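2-c-methyl-d-erythritol 2,4-cyclodiphosphate synthase (Plasmodium falciparum, PDB 4C81) catalyses the zinc-dependent cyclisation of 4-diphosphocytidyl-2-C-methyl-D-erythritol 2-phosphate to 2-C-methyl-D-erythritol 2,4-cyclodiphosphate, releasing CMP, in the non-mevalonate isoprenoid pathway. Local coordinates at residues Tyr66-Asp71 with Ile171-Asn176; Gly75-Leu80 with Tyr110-Asp115; Asn132-Ile137 with Ile152-Lys157. The protein carries 1 engineered substitution. All coordinates share one frame; numbering follows the deposited sequence. Where two conformers were deposited one is given.

Overall arrangement
All three contacts pack helices, or the turns that end them, against one mixed β-sheet. Contact 1 lies in the core, its centre about 3 Å from the centre of the chain, and seats helix 64-77 on strand 170-181 through small side chains. Contact 2 takes up the far end of that same helix, its centre about 17 Å from the centre of the chain, where a buried leucine and tyrosine sit beside an exposed lysine. Contact 3, on the opposite side of the chain's centre from contact 2, sets helix 130-145 on strand 152-157, outermost within this chain. There a buried arginine brings in polar bonding that runs on into the third subunit and its CDP-pocket residues, whereas contact 1 is flanked by zinc ligands.

Contact 1. Residues Tyr66-Asp71 with Ile171-Asn176; sequences YHSIVD and IECFAN. With ZN (zinc ion), chain B; ZN (zinc ion), chain C.
The S68 hydroxyl is turned between its own backbone N and carbonyl carbon (chi1 69°), while C173 swings SG away from its backbone N (chi1 -171°); the two groups meet with S68 OG 3.1 Å from C173 SG. That hydroxyl already has partners inside its own helix, hydrogen-bonding back to the carbonyl oxygens of I64 and I65, so its polar end is satisfied even though it faces the sheet. A175, two residues on and on the same face of the strand as C173, puts its CB 3.4 Å from S68 OG. The same A175 CB lies 3.8 Å from the backbone N of I69. I69 CG1 brushes A175 CB at 4.2 Å. With S68, C173 and A175 between them, the axes of 66-71 and 171-176 come to 7.3 Å, consistent with the small side chains there, and run in roughly the same direction at 35° to each other. This is helix-on-sheet packing in the middle of the IspF subunit. I69 also reaches I121 of strand 114-124, next to 170-181 in the sheet.

The neighbours on either segment turn to metal. H67, one residue before S68, binds zinc through ND1 at 2.1 Å, and D15 and H17 complete the protein ligands of that site. On the strand E172, which does not touch the helix, gives OE1 to a second zinc at 2.4 Å, shared with H159 of the second subunit. The chemistry implies a division of labour: small side chains, among them a hydroxyl bonded within its own helix, hold helix close to sheet, consistent with a firm base for H67, while the metal ligands take no part in the packing.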
loop_
_atom_site.group_PDB
_atom_site.type_symbol
_atom_site.label_atom_id
_atom_site.label_comp_id
_atom_site.label_asym_id
_atom_site.label_seq_id
_atom_site.Cartn_x
_atom_site.Cartn_y
_atom_site.Cartn_z
ATOM N N TYR A 66 -11.942 -3.143 -10.041
ATOM C CA TYR A 66 -12.832 -1.991 -10.204
ATOM C C TYR A 66 -13.178 -1.328 -8.873
ATOM O O TYR A 66 -13.185 -0.097 -8.779
ATOM C CB TYR A 66 -14.122 -2.381 -10.944
ATOM C CG TYR A 66 -14.023 -2.477 -12.464
ATOM C CD1 TYR A 66 -12.871 -2.094 -13.159
ATOM C CD2 TYR A 66 -15.114 -2.911 -13.211
ATOM C CE1 TYR A 66 -12.802 -2.172 -14.542
ATOM C CE2 TYR A 66 -15.053 -2.988 -14.598
ATOM C CZ TYR A 66 -13.897 -2.620 -15.253
ATOM O OH TYR A 66 -13.838 -2.694 -16.624
ATOM N N HIS A 67 -13.458 -2.135 -7.851
ATOM C CA HIS A 67 -13.831 -1.602 -6.543
ATOM C C HIS A 67 -12.664 -0.846 -5.901
ATOM O O HIS A 67 -12.848 0.261 -5.388
ATOM C CB HIS A 67 -14.331 -2.705 -5.605
ATOM C CG HIS A 67 -15.513 -3.460 -6.130
ATOM N ND1 HIS A 67 -15.995 -4.602 -5.528
ATOM C CD2 HIS A 67 -16.294 -3.249 -7.217
ATOM C CE1 HIS A 67 -17.026 -5.059 -6.217
ATOM N NE2 HIS A 67 -17.229 -4.254 -7.245
ATOM N N SER A 68 -11.466 -1.428 -5.940
ATOM C CA SER A 68 -10.298 -0.764 -5.353
ATOM C C SER A 68 -9.928 0.512 -6.116
ATOM O O SER A 68 -9.520 1.495 -5.506
ATOM C CB SER A 68 -9.097 -1.710 -5.280
ATOM O OG SER A 68 -8.596 -2.012 -6.562
ATOM N N ILE A 69 -10.080 0.499 -7.439
ATOM C CA ILE A 69 -9.861 1.710 -8.241
ATOM C C ILE A 69 -10.820 2.829 -7.814
ATOM O O ILE A 69 -10.393 3.965 -7.598
ATOM C CB ILE A 69 -10.002 1.431 -9.757
ATOM C CG1 ILE A 69 -8.802 0.631 -10.267
ATOM C CG2 ILE A 69 -10.101 2.743 -10.542
ATOM C CD1 ILE A 69 -9.013 0.015 -11.634
ATOM N N VAL A 70 -12.105 2.504 -7.674
ATOM C CA VAL A 70 -13.102 3.488 -7.231
ATOM C C VAL A 70 -12.720 4.078 -5.874
ATOM O O VAL A 70 -12.671 5.298 -5.722
ATOM C CB VAL A 70 -14.519 2.888 -7.160
ATOM C CG1 VAL A 70 -15.483 3.854 -6.484
ATOM C CG2 VAL A 70 -15.005 2.559 -8.552
ATOM N N ASP A 71 -12.406 3.226 -4.905
ATOM C CA ASP A 71 -12.060 3.719 -3.570
ATOM C C ASP A 71 -10.726 4.468 -3.533
ATOM O O ASP A 71 -10.522 5.313 -2.663
ATOM C CB ASP A 71 -12.112 2.593 -2.533
ATOM C CG ASP A 71 -13.539 2.270 -2.098
ATOM O OD1 ASP A 71 -14.446 3.118 -2.277
ATOM O OD2 ASP A 71 -13.752 1.168 -1.562
ATOM N N ILE A 171 -9.076 -13.304 -2.791
ATOM C CA ILE A 171 -8.150 -12.519 -3.614
ATOM C C ILE A 171 -8.239 -11.058 -3.180
ATOM O O ILE A 171 -9.289 -10.607 -2.712
ATOM C CB ILE A 171 -8.456 -12.639 -5.125
ATOM C CG1 ILE A 171 -9.916 -12.277 -5.435
ATOM C CG2 ILE A 171 -8.148 -14.060 -5.614
ATOM C CD1 ILE A 171 -10.236 -12.221 -6.916
ATOM N N GLU A 172 -7.147 -10.319 -3.327
ATOM C CA GLU A 172 -7.155 -8.918 -2.907
ATOM C C GLU A 172 -6.415 -8.011 -3.875
ATOM O O GLU A 172 -5.641 -8.466 -4.724
ATOM C CB GLU A 172 -6.669 -8.751 -1.457
ATOM C CG GLU A 172 -5.210 -9.043 -1.170
ATOM C CD GLU A 172 -4.870 -8.889 0.320
ATOM O OE1 GLU A 172 -5.787 -9.017 1.165
ATOM O OE2 GLU A 172 -3.688 -8.639 0.639
ATOM N N CYS A 173 -6.718 -6.721 -3.774
ATOM C CA CYS A 173 -6.195 -5.721 -4.700
ATOM C C CYS A 173 -5.838 -4.453 -3.938
ATOM O O CYS A 173 -6.596 -4.018 -3.068
ATOM C CB CYS A 173 -7.238 -5.390 -5.780
ATOM S SG CYS A 173 -6.591 -4.363 -7.120
ATOM N N PHE A 174 -4.679 -3.883 -4.268
ATOM C CA PHE A 174 -4.303 -2.532 -3.872
ATOM C C PHE A 174 -4.197 -1.683 -5.125
ATOM O O PHE A 174 -3.438 -2.008 -6.028
ATOM C CB PHE A 174 -2.953 -2.527 -3.152
ATOM C CG PHE A 174 -2.995 -3.139 -1.791
ATOM C CD1 PHE A 174 -2.917 -4.515 -1.638
ATOM C CD2 PHE A 174 -3.123 -2.346 -0.661
ATOM C CE1 PHE A 174 -2.959 -5.095 -0.373
ATOM C CE2 PHE A 174 -3.161 -2.919 0.605
ATOM C CZ PHE A 174 -3.084 -4.291 0.746
ATOM N N ALA A 175 -4.963 -0.601 -5.183
ATOM C CA ALA A 175 -4.919 0.318 -6.312
ATOM C C ALA A 175 -4.344 1.641 -5.825
ATOM O O ALA A 175 -4.826 2.191 -4.848
ATOM C CB ALA A 175 -6.313 0.525 -6.883
ATOM N N ASN A 176 -3.315 2.132 -6.511
ATOM C CA ASN A 176 -2.634 3.364 -6.145
ATOM C C ASN A 176 -2.743 4.352 -7.286
ATOM O O ASN A 176 -2.453 4.014 -8.432
ATOM C CB ASN A 176 -1.163 3.090 -5.854
ATOM C CG ASN A 176 -0.974 2.030 -4.802
ATOM O OD1 ASN A 176 -0.853 2.338 -3.618
ATOM N ND2 ASN A 176 -0.978 0.767 -5.222
HETATM ZN ZN ZN B . -15.409 -5.315 -3.687
HETATM ZN ZN ZN C . -5.572 -9.685 3.408
HETATM O O HOH W 1 -16.051 -4.062 -2.532
#

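Contact 2. Residues Gly75-Leu80 with Tyr110-Asp115; sequences GALGSL and YKKNYD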
loop_
_atom_site.group_PDB
_atom_site.type_symbol
_atom_site.label_atom_id
_atom_site.label_comp_id
_atom_site.label_asym_id
_atom_site.label_seq_id
_atom_site.Cartn_x
_atom_site.Cartn_y
_atom_site.Cartn_z
ATOM N N GLY A 75 -10.833 8.064 -2.164
ATOM C CA GLY A 75 -9.845 8.310 -1.123
ATOM C C GLY A 75 -8.967 9.512 -1.429
ATOM O O GLY A 75 -8.721 10.356 -0.564
ATOM N N ALA A 76 -8.504 9.597 -2.671
ATOM C CA ALA A 76 -7.666 10.708 -3.112
ATOM C C ALA A 76 -8.357 12.064 -2.942
ATOM O O ALA A 76 -7.711 13.043 -2.566
ATOM C CB ALA A 76 -7.258 10.513 -4.564
ATOM N N LEU A 77 -9.660 12.101 -3.209
ATOM C CA LEU A 77 -10.433 13.343 -3.176
ATOM C C LEU A 77 -11.055 13.642 -1.808
ATOM O O LEU A 77 -11.650 14.704 -1.614
ATOM C CB LEU A 77 -11.526 13.301 -4.248
ATOM C CG LEU A 77 -11.004 13.313 -5.684
ATOM C CD1 LEU A 77 -12.083 12.871 -6.669
ATOM C CD2 LEU A 77 -10.461 14.688 -6.053
ATOM N N GLY A 78 -10.916 12.717 -0.861
ATOM C CA GLY A 78 -11.504 12.892 0.463
ATOM C C GLY A 78 -13.000 12.644 0.518
ATOM O O GLY A 78 -13.663 13.063 1.468
ATOM N N SER A 79 -13.540 11.989 -0.508
ATOM C CA SER A 79 -14.962 11.676 -0.550
ATOM C C SER A 79 -15.237 10.469 0.333
ATOM O O SER A 79 -14.321 9.727 0.683
ATOM C CB SER A 79 -15.414 11.383 -1.983
ATOM O OG SER A 79 -15.258 12.517 -2.819
ATOM N N LEU A 80 -16.501 10.280 0.694
ATOM C CA LEU A 80 -16.909 9.077 1.406
ATOM C C LEU A 80 -16.768 7.897 0.442
ATOM O O LEU A 80 -16.971 8.051 -0.764
ATOM C CB LEU A 80 -18.350 9.197 1.908
ATOM C CG LEU A 80 -18.679 10.394 2.805
ATOM C CD1 LEU A 80 -20.139 10.358 3.227
ATOM C CD2 LEU A 80 -17.772 10.434 4.024
ATOM N N TYR A 110 -13.819 14.739 -12.655
ATOM C CA TYR A 110 -14.065 15.823 -13.597
ATOM C C TYR A 110 -14.666 17.050 -12.917
ATOM O O TYR A 110 -14.191 18.166 -13.126
ATOM C CB TYR A 110 -14.983 15.359 -14.729
ATOM C CG TYR A 110 -15.134 16.390 -15.824
ATOM C CD1 TYR A 110 -14.255 16.420 -16.904
ATOM C CD2 TYR A 110 -16.146 17.345 -15.772
ATOM C CE1 TYR A 110 -14.386 17.371 -17.911
ATOM C CE2 TYR A 110 -16.281 18.301 -16.771
ATOM C CZ TYR A 110 -15.399 18.308 -17.837
ATOM O OH TYR A 110 -15.529 19.250 -18.829
ATOM N N LYS A 111 -15.696 16.848 -12.098
ATOM C CA LYS A 111 -16.365 17.981 -11.446
ATOM C C LYS A 111 -15.499 18.650 -10.372
ATOM O O LYS A 111 -15.753 19.795 -10.001
ATOM C CB LYS A 111 -17.740 17.578 -10.891
ATOM C CG LYS A 111 -17.747 16.881 -9.539
ATOM C CD LYS A 111 -19.115 16.272 -9.260
ATOM C CE LYS A 111 -19.258 15.845 -7.808
ATOM N NZ LYS A 111 -20.387 14.891 -7.611
ATOM N N LYS A 112 -14.477 17.944 -9.879
ATOM C CA LYS A 112 -13.523 18.527 -8.927
ATOM C C LYS A 112 -12.301 19.150 -9.622
ATOM O O LYS A 112 -11.353 19.570 -8.952
ATOM C CB LYS A 112 -13.080 17.471 -7.907
ATOM C CG LYS A 112 -14.213 16.924 -7.037
ATOM C CD LYS A 112 -14.665 17.913 -5.965
ATOM C CE LYS A 112 -13.743 17.917 -4.755
ATOM N NZ LYS A 112 -13.829 16.651 -3.977
ATOM N N ASN A 113 -12.345 19.203 -10.958
ATOM C CA ASN A 113 -11.293 19.812 -11.773
ATOM C C ASN A 113 -9.948 19.079 -11.657
ATOM O O ASN A 113 -8.891 19.708 -11.552
ATOM C CB ASN A 113 -11.144 21.303 -11.426
ATOM C CG ASN A 113 -10.694 22.137 -12.612
ATOM O OD1 ASN A 113 -9.842 23.016 -12.482
ATOM N ND2 ASN A 113 -11.270 21.867 -13.777
ATOM N N TYR A 114 -10.001 17.746 -11.682
ATOM C CA TYR A 114 -8.804 16.906 -11.661
ATOM C C TYR A 114 -8.734 16.032 -12.917
ATOM O O TYR A 114 -9.751 15.772 -13.564
ATOM C CB TYR A 114 -8.784 16.019 -10.404
ATOM C CG TYR A 114 -8.209 16.692 -9.180
ATOM C CD1 TYR A 114 -6.839 16.686 -8.939
ATOM C CD2 TYR A 114 -9.033 17.323 -8.255
ATOM C CE1 TYR A 114 -6.301 17.302 -7.822
ATOM C CE2 TYR A 114 -8.507 17.948 -7.134
ATOM C CZ TYR A 114 -7.139 17.932 -6.920
ATOM O OH TYR A 114 -6.615 18.542 -5.807
ATOM N N ASP A 115 -7.516 15.622 -13.263
ATOM C CA ASP A 115 -7.267 14.558 -14.233
ATOM C C ASP A 115 -6.577 13.438 -13.474
ATOM O O ASP A 115 -5.923 13.693 -12.469
ATOM C CB ASP A 115 -6.330 15.029 -15.346
ATOM C CG ASP A 115 -6.964 16.055 -16.260
ATOM O OD1 ASP A 115 -8.115 15.843 -16.691
ATOM O OD2 ASP A 115 -6.296 17.066 -16.563
#
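Two helix ends face each other here with the CA atoms of L77 and K112 8.3 Å apart, and each finishes in a Schellman motif: helix 64-77 turns off at G78 (phi 77°), helix 97-111 at N113 (phi 64°). Among the bonds that close them are G78 N to G75 O (3.2 Å) and N113 N to Y110 O (3.0 Å), the second joined by Y114 N to I109 O. Both helices lie on the same face of the mixed β-sheet, and N113 delivers the chain directly into strand 114-124.

L77 does most of the touching. Its CG sits beside the backbone N, opposite the carbonyl carbon (chi1 -67°), which sends the isobutyl group across the gap to Y114. There CD2 of L77 meets the ring obliquely, 3.7 Å from Y114 CD2 and 4.0 Å from Y114 CE2, the leucine and the tyrosine lying alongside, each reaching past the other. L108 and, from strand 170-181, L179 also pack on L77, so the leucine is buried among apolar groups. The tyrosine carries its polar end elsewhere: OH is hydrogen-bonded to G7 O, with a weak bond from R9 NE, while R9 NH1 also reaches the helix end at A76 O.

K112 comes in from the solvent side. Its chain bends at every torsion from chi2 outward and curls toward the end of helix 64-77, where L77 O and the helix C-terminus would be mildly favourable to an ammonium group. The approach is loose, with K112 NZ 3.8 Å from L77 O and 4.1 Å from L77 CB.

Contact 3. Residues Asn132-Ile137 with Ile152-Lys157; sequences NIRKNI and ISVKGK. With CDP (cytidine-5'-diphosphate), chain D.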
loop_
_atom_site.group_PDB
_atom_site.type_symbol
_atom_site.label_atom_id
_atom_site.label_comp_id
_atom_site.label_asym_id
_atom_site.label_seq_id
_atom_site.Cartn_x
_atom_site.Cartn_y
_atom_site.Cartn_z
ATOM N N ASN A 132 -2.006 -13.021 -18.217
ATOM C CA ASN A 132 -2.764 -13.557 -19.355
ATOM C C ASN A 132 -3.972 -12.703 -19.745
ATOM O O ASN A 132 -4.457 -12.805 -20.874
ATOM C CB ASN A 132 -3.240 -14.988 -19.070
ATOM C CG ASN A 132 -2.094 -15.992 -18.963
ATOM O OD1 ASN A 132 -2.261 -17.072 -18.394
ATOM N ND2 ASN A 132 -0.935 -15.645 -19.513
ATOM N N ILE A 133 -4.461 -11.878 -18.820
ATOM C CA ILE A 133 -5.632 -11.029 -19.074
ATOM C C ILE A 133 -5.332 -9.529 -18.917
ATOM O O ILE A 133 -6.251 -8.703 -18.976
ATOM C CB ILE A 133 -6.848 -11.442 -18.186
ATOM C CG1 ILE A 133 -6.506 -11.376 -16.690
ATOM C CG2 ILE A 133 -7.313 -12.850 -18.557
ATOM C CD1 ILE A 133 -7.696 -11.612 -15.772
ATOM N N ARG A 134 -4.048 -9.190 -18.766
ATOM C CA ARG A 134 -3.603 -7.809 -18.541
ATOM C C ARG A 134 -4.111 -6.843 -19.605
ATOM O O ARG A 134 -4.656 -5.788 -19.277
ATOM C CB ARG A 134 -2.071 -7.737 -18.480
ATOM C CG ARG A 134 -1.519 -6.314 -18.456
ATOM C CD ARG A 134 -0.007 -6.265 -18.544
ATOM N NE ARG A 134 0.623 -6.228 -17.226
ATOM C CZ ARG A 134 1.398 -7.180 -16.702
ATOM N NH1 ARG A 134 1.690 -8.298 -17.368
ATOM N NH2 ARG A 134 1.905 -6.999 -15.490
ATOM N N LYS A 135 -3.917 -7.199 -20.873
ATOM C CA LYS A 135 -4.302 -6.330 -21.991
ATOM C C LYS A 135 -5.786 -5.973 -21.946
ATOM O O LYS A 135 -6.159 -4.816 -22.143
ATOM C CB LYS A 135 -3.966 -6.993 -23.332
ATOM C CG LYS A 135 -2.478 -7.045 -23.652
ATOM N N ASN A 136 -6.619 -6.977 -21.678
ATOM C CA ASN A 136 -8.066 -6.800 -21.582
ATOM C C ASN A 136 -8.448 -5.908 -20.398
ATOM O O ASN A 136 -9.278 -5.010 -20.527
ATOM C CB ASN A 136 -8.748 -8.170 -21.451
ATOM C CG ASN A 136 -10.227 -8.142 -21.818
ATOM O OD1 ASN A 136 -10.856 -7.086 -21.881
ATOM N ND2 ASN A 136 -10.789 -9.322 -22.060
ATOM N N ILE A 137 -7.838 -6.162 -19.243
ATOM C CA ILE A 137 -8.102 -5.359 -18.046
ATOM C C ILE A 137 -7.737 -3.897 -18.292
ATOM O O ILE A 137 -8.529 -2.992 -18.008
ATOM C CB ILE A 137 -7.324 -5.888 -16.822
ATOM C CG1 ILE A 137 -7.885 -7.239 -16.377
ATOM C CG2 ILE A 137 -7.399 -4.894 -15.662
ATOM C CD1 ILE A 137 -7.033 -7.934 -15.339
ATOM N N ILE A 152 -1.987 3.326 -17.107
ATOM C CA ILE A 152 -2.478 2.190 -16.311
ATOM C C ILE A 152 -1.447 1.061 -16.213
ATOM O O ILE A 152 -0.854 0.656 -17.214
ATOM C CB ILE A 152 -3.768 1.602 -16.922
ATOM C CG1 ILE A 152 -4.832 2.690 -17.096
ATOM C CG2 ILE A 152 -4.308 0.469 -16.054
ATOM C CD1 ILE A 152 -6.016 2.244 -17.929
ATOM N N SER A 153 -1.248 0.564 -14.994
ATOM C CA SER A 153 -0.465 -0.637 -14.740
ATOM C C SER A 153 -1.305 -1.595 -13.910
ATOM O O SER A 153 -1.960 -1.179 -12.952
ATOM C CB SER A 153 0.811 -0.298 -13.977
ATOM O OG SER A 153 1.435 -1.468 -13.478
ATOM N N VAL A 154 -1.289 -2.870 -14.290
ATOM C CA VAL A 154 -1.889 -3.932 -13.484
ATOM C C VAL A 154 -0.925 -5.118 -13.424
ATOM O O VAL A 154 -0.415 -5.571 -14.454
ATOM C CB VAL A 154 -3.273 -4.363 -14.015
ATOM C CG1 VAL A 154 -3.174 -4.939 -15.421
ATOM C CG2 VAL A 154 -3.916 -5.365 -13.061
ATOM N N LYS A 155 -0.667 -5.589 -12.203
ATOM C CA LYS A 155 0.304 -6.649 -11.942
ATOM C C LYS A 155 -0.298 -7.623 -10.938
ATOM O O LYS A 155 -1.066 -7.215 -10.060
ATOM C CB LYS A 155 1.601 -6.064 -11.359
ATOM C CG LYS A 155 2.006 -4.699 -11.915
ATOM C CD LYS A 155 3.414 -4.282 -11.480
ATOM C CE LYS A 155 3.498 -3.923 -10.004
ATOM N NZ LYS A 155 2.718 -2.707 -9.638
ATOM N N GLY A 156 0.069 -8.899 -11.063
ATOM C CA GLY A 156 -0.364 -9.937 -10.138
ATOM C C GLY A 156 0.806 -10.610 -9.447
ATOM O O GLY A 156 1.874 -10.766 -10.037
ATOM N N LYS A 157 0.595 -10.983 -8.186
ATOM C CA LYS A 157 1.562 -11.732 -7.387
ATOM C C LYS A 157 0.819 -12.797 -6.596
ATOM O O LYS A 157 -0.259 -12.531 -6.070
ATOM C CB LYS A 157 2.284 -10.800 -6.409
ATOM C CG LYS A 157 3.187 -9.766 -7.062
ATOM C CD LYS A 157 4.490 -10.371 -7.565
ATOM C CE LYS A 157 5.434 -10.710 -6.420
ATOM N NZ LYS A 157 6.827 -10.930 -6.888
HETATM O O3B CDP D . 7.836 -16.240 -6.974
HETATM P PB CDP D . 7.721 -14.859 -7.816
HETATM O O1B CDP D . 8.441 -13.768 -6.899
HETATM O O2B CDP D . 8.368 -14.944 -9.150
HETATM O O3A CDP D . 6.171 -14.410 -7.855
HETATM P PA CDP D . 4.940 -15.407 -8.166
HETATM O O1A CDP D . 5.363 -16.825 -8.151
HETATM O O2A CDP D . 3.817 -14.981 -7.307
HETATM O "O5'" CDP D . 4.555 -15.015 -9.677
HETATM C "C5'" CDP D . 5.551 -14.737 -10.669
HETATM C "C4'" CDP D . 4.926 -13.987 -11.848
HETATM O "O4'" CDP D . 3.721 -14.701 -12.226
HETATM C "C3'" CDP D . 4.440 -12.602 -11.430
HETATM O "O3'" CDP D . 5.495 -11.641 -11.546
HETATM C "C2'" CDP D . 3.352 -12.342 -12.466
HETATM O "O2'" CDP D . 3.933 -11.888 -13.693
HETATM C "C1'" CDP D . 2.733 -13.731 -12.688
HETATM N N1 CDP D . 1.445 -13.813 -11.934
HETATM C C2 CDP D . 0.321 -13.123 -12.424
HETATM O O2 CDP D . 0.396 -12.459 -13.457
HETATM N N3 CDP D . -0.886 -13.194 -11.728
HETATM C C4 CDP D . -1.005 -13.930 -10.552
HETATM N N4 CDP D . -2.179 -13.965 -9.928
HETATM C C5 CDP D . 0.098 -14.621 -10.061
HETATM C C6 CDP D . 1.314 -14.564 -10.742
HETATM O O HOH W 2 0.654 -3.443 -16.561
#
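V154 O receives two donors from one guanidinium: R134 NH2 at 2.9 Å and R134 NE at 3.0 Å. Both bonds are weak and strongly bent, with N-H...O angles near 120°, and the group meets the oxygen obliquely. NE also gives to a water, 2.9 Å away, which in turn accepts from V154 N at 3.0 Å, so the N-H of V154 is tied to R134 through the water and its C=O directly. R134 gets there by staying extended through chi1 and chi2 and then bending at chi3 (-93°); on the way its CG rests 3.7 Å from V154 CG1. I137, one turn on, lays CG2 against the same methyl at 4.2 Å.

Helix 130-145 is the connection of a β-α-β crossover between the adjacent parallel strands 114-124 and 152-157, and here it runs nearly antiparallel to 152-157. K155 points off the other face of the strand and forms a salt bridge with D120.

The stronger demand on R134 comes from the third subunit, where T84 OG1 bonds NH1 and D81 OD2 makes a salt bridge with NH2, the other carboxylate oxygen of that D81 being hydrogen-bonded to CDP. Farther along the strand, G156 O lies 3.3 Å from CDP C2', and K157 NZ, salt-bridged to D15 of the third subunit, makes a weak 3.3 Å bond to CDP O1B.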